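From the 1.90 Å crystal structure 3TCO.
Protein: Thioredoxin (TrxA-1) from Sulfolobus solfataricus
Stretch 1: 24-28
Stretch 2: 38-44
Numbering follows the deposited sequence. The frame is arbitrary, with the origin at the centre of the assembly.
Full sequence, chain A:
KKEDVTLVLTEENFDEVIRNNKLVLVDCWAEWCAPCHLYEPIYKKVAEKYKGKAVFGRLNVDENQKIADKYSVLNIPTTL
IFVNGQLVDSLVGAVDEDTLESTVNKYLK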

# COMPACT_ATOMS: atom_id res chain seq x y z
N VAL A 24 -1.92 -4.09 -6.91
CA VAL A 24 -1.20 -4.18 -5.65
C VAL A 24 -1.03 -2.79 -5.06
O VAL A 24 -0.55 -1.87 -5.73
CB VAL A 24 0.21 -4.79 -5.85
CG1 VAL A 24 0.92 -4.89 -4.49
CG2 VAL A 24 0.12 -6.20 -6.47
N LEU A 25 -1.45 -2.64 -3.81
CA LEU A 25 -1.32 -1.37 -3.10
C LEU A 25 -0.23 -1.55 -2.07
O LEU A 25 -0.02 -2.66 -1.56
CB LEU A 25 -2.64 -0.97 -2.41
CG LEU A 25 -3.81 -0.65 -3.34
CD1 LEU A 25 -4.58 -1.93 -3.67
CD2 LEU A 25 -4.74 0.35 -2.65
N VAL A 26 0.46 -0.47 -1.74
CA VAL A 26 1.54 -0.55 -0.77
C VAL A 26 1.46 0.60 0.21
O VAL A 26 1.74 1.74 -0.14
CB VAL A 26 2.94 -0.51 -1.46
CG1 VAL A 26 4.04 -0.75 -0.42
CG2 VAL A 26 3.02 -1.55 -2.57
N ASP A 27 1.06 0.30 1.44
CA ASP A 27 0.95 1.31 2.49
C ASP A 27 2.36 1.44 3.11
O ASP A 27 2.84 0.54 3.77
CB ASP A 27 -0.08 0.86 3.55
CG ASP A 27 -0.05 1.72 4.82
OD1 ASP A 27 0.45 2.86 4.79
OD2 ASP A 27 -0.54 1.25 5.85
N CYS A 28 3.02 2.56 2.81
CA CYS A 28 4.36 2.83 3.33
C CYS A 28 4.13 3.51 4.69
O CYS A 28 3.53 4.59 4.77
CB CYS A 28 5.10 3.73 2.35
SG CYS A 28 5.29 2.96 0.69
N LEU A 38 -3.44 6.28 12.38
CA LEU A 38 -4.85 6.57 12.15
C LEU A 38 -5.35 5.99 10.83
O LEU A 38 -6.52 5.66 10.70
CB LEU A 38 -5.07 8.07 12.17
CG LEU A 38 -4.95 8.70 13.57
CD1 LEU A 38 -5.06 10.21 13.48
CD2 LEU A 38 -6.04 8.13 14.47
N TYR A 39 -4.45 5.85 9.87
CA TYR A 39 -4.80 5.30 8.55
C TYR A 39 -4.85 3.76 8.53
O TYR A 39 -5.65 3.15 7.81
CB TYR A 39 -3.77 5.81 7.53
CG TYR A 39 -3.89 5.26 6.12
CD1 TYR A 39 -5.10 5.30 5.43
CD2 TYR A 39 -2.76 4.77 5.46
CE1 TYR A 39 -5.18 4.88 4.11
CE2 TYR A 39 -2.83 4.35 4.13
CZ TYR A 39 -4.04 4.40 3.46
OH TYR A 39 -4.11 4.02 2.13
N GLU A 40 -4.02 3.12 9.35
CA GLU A 40 -3.95 1.66 9.36
C GLU A 40 -5.28 0.88 9.40
O GLU A 40 -5.49 -0.01 8.58
CB GLU A 40 -3.02 1.20 10.47
CG GLU A 40 -1.60 1.78 10.34
CD GLU A 40 -1.00 1.61 8.93
OE1 GLU A 40 -0.85 0.45 8.49
OE2 GLU A 40 -0.69 2.63 8.27
N PRO A 41 -6.18 1.20 10.35
CA PRO A 41 -7.44 0.44 10.37
C PRO A 41 -8.30 0.62 9.11
O PRO A 41 -9.04 -0.29 8.71
CB PRO A 41 -8.12 0.95 11.65
CG PRO A 41 -7.61 2.34 11.78
CD PRO A 41 -6.14 2.19 11.44
N ILE A 42 -8.21 1.80 8.49
CA ILE A 42 -8.96 2.07 7.27
C ILE A 42 -8.35 1.24 6.13
O ILE A 42 -9.07 0.62 5.34
CB ILE A 42 -8.90 3.57 6.90
CG1 ILE A 42 -9.56 4.40 8.01
CG2 ILE A 42 -9.54 3.82 5.55
CD1 ILE A 42 -10.99 4.00 8.32
N TYR A 43 -7.03 1.21 6.07
CA TYR A 43 -6.33 0.45 5.03
C TYR A 43 -6.66 -1.03 5.19
O TYR A 43 -6.90 -1.73 4.21
CB TYR A 43 -4.81 0.64 5.14
CG TYR A 43 -4.04 0.02 4.00
CD1 TYR A 43 -4.02 0.62 2.74
CD2 TYR A 43 -3.30 -1.15 4.19
CE1 TYR A 43 -3.29 0.06 1.69
CE2 TYR A 43 -2.56 -1.72 3.14
CZ TYR A 43 -2.56 -1.10 1.90
OH TYR A 43 -1.83 -1.61 0.86
N LYS A 44 -6.66 -1.50 6.44
CA LYS A 44 -6.98 -2.89 6.75
C LYS A 44 -8.44 -3.24 6.42
O LYS A 44 -8.74 -4.31 5.88
CB LYS A 44 -6.70 -3.16 8.22
CG LYS A 44 -5.22 -3.27 8.53
CD LYS A 44 -4.96 -3.33 10.03
CE LYS A 44 -3.49 -3.55 10.31
NZ LYS A 44 -3.29 -3.83 11.76

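Contact between strand 24-28 and helix 38-44 of Sulfolobus solfataricus thioredoxin. The two segments run nearly antiparallel, at 163° between their N-to-C directions, with their axes 10.6 Å apart at closest approach, and they bury 245 Å² between them. Side chains alternate along the strand: Leu25 and Asp27 point toward the helix, whereas Val24, Val26 and Cys28 point away. Leu38, at the start of the helical stretch, lies out of reach of the strand.

Tyr39 points toward the strand with chi1 in the t well, and the edge of its ring meets the carboxylate of Asp27: CE2 of Tyr39 is 3.7 Å from OD1 of Asp27, which lies near the ring plane. An oxygen at the rim of an aromatic ring faces its slightly positive C-H groups, but OD1 of Asp27 is buried by the contact and has no polar partner in the model. The Tyr39 hydroxyl is hydrogen-bonded elsewhere in the structure.

Glu40 leaves the helix sideways, but its bent side chain, m at both chi1 and chi2, brings the carboxylate back to Asp27. OD2 of Asp27 lies 2.8 Å from OE1 of Glu40 and also 2.8 Å from OE2 of Glu40. Two acid groups so close would repel each other if both were charged, so one of them probably holds a proton.

Pro41 and Ile42 are out of reach of the strand. The helix is kinked here: the proline nitrogen has no hydrogen to give, and Ile42 N makes only a weak bond, 3.0 Å, to Tyr39 O. Regular helical bonding resumes with Tyr43 N to Tyr39 O at 2.9 Å.

Tyr43 is the helix residue most covered by the strand, and its CA is 7.8 Å from that of Asp27. Its ring, with chi1 t, lies against Asp27 so that CB of Asp27 sits over one face, 3.6 Å from the centroid of the Tyr43 ring and 12° off the normal, a CH-pi contact. Leu25 packs at the ring edge instead, with its CB 4.3 Å from CE1 of Tyr43 and 3.4 Å from OH of Tyr43. OH of Tyr43 reaches the strand backbone, 3.2 Å from O of Leu25 and 3.5 Å from N of Asp27, yet the angle at the Leu25 carbonyl is too poor for a hydrogen bond; the hydroxyl is satisfied elsewhere in the structure.

Lys44 extends out of reach of the strand, while its N continues the helix by bonding to Glu40 O at 2.9 Å.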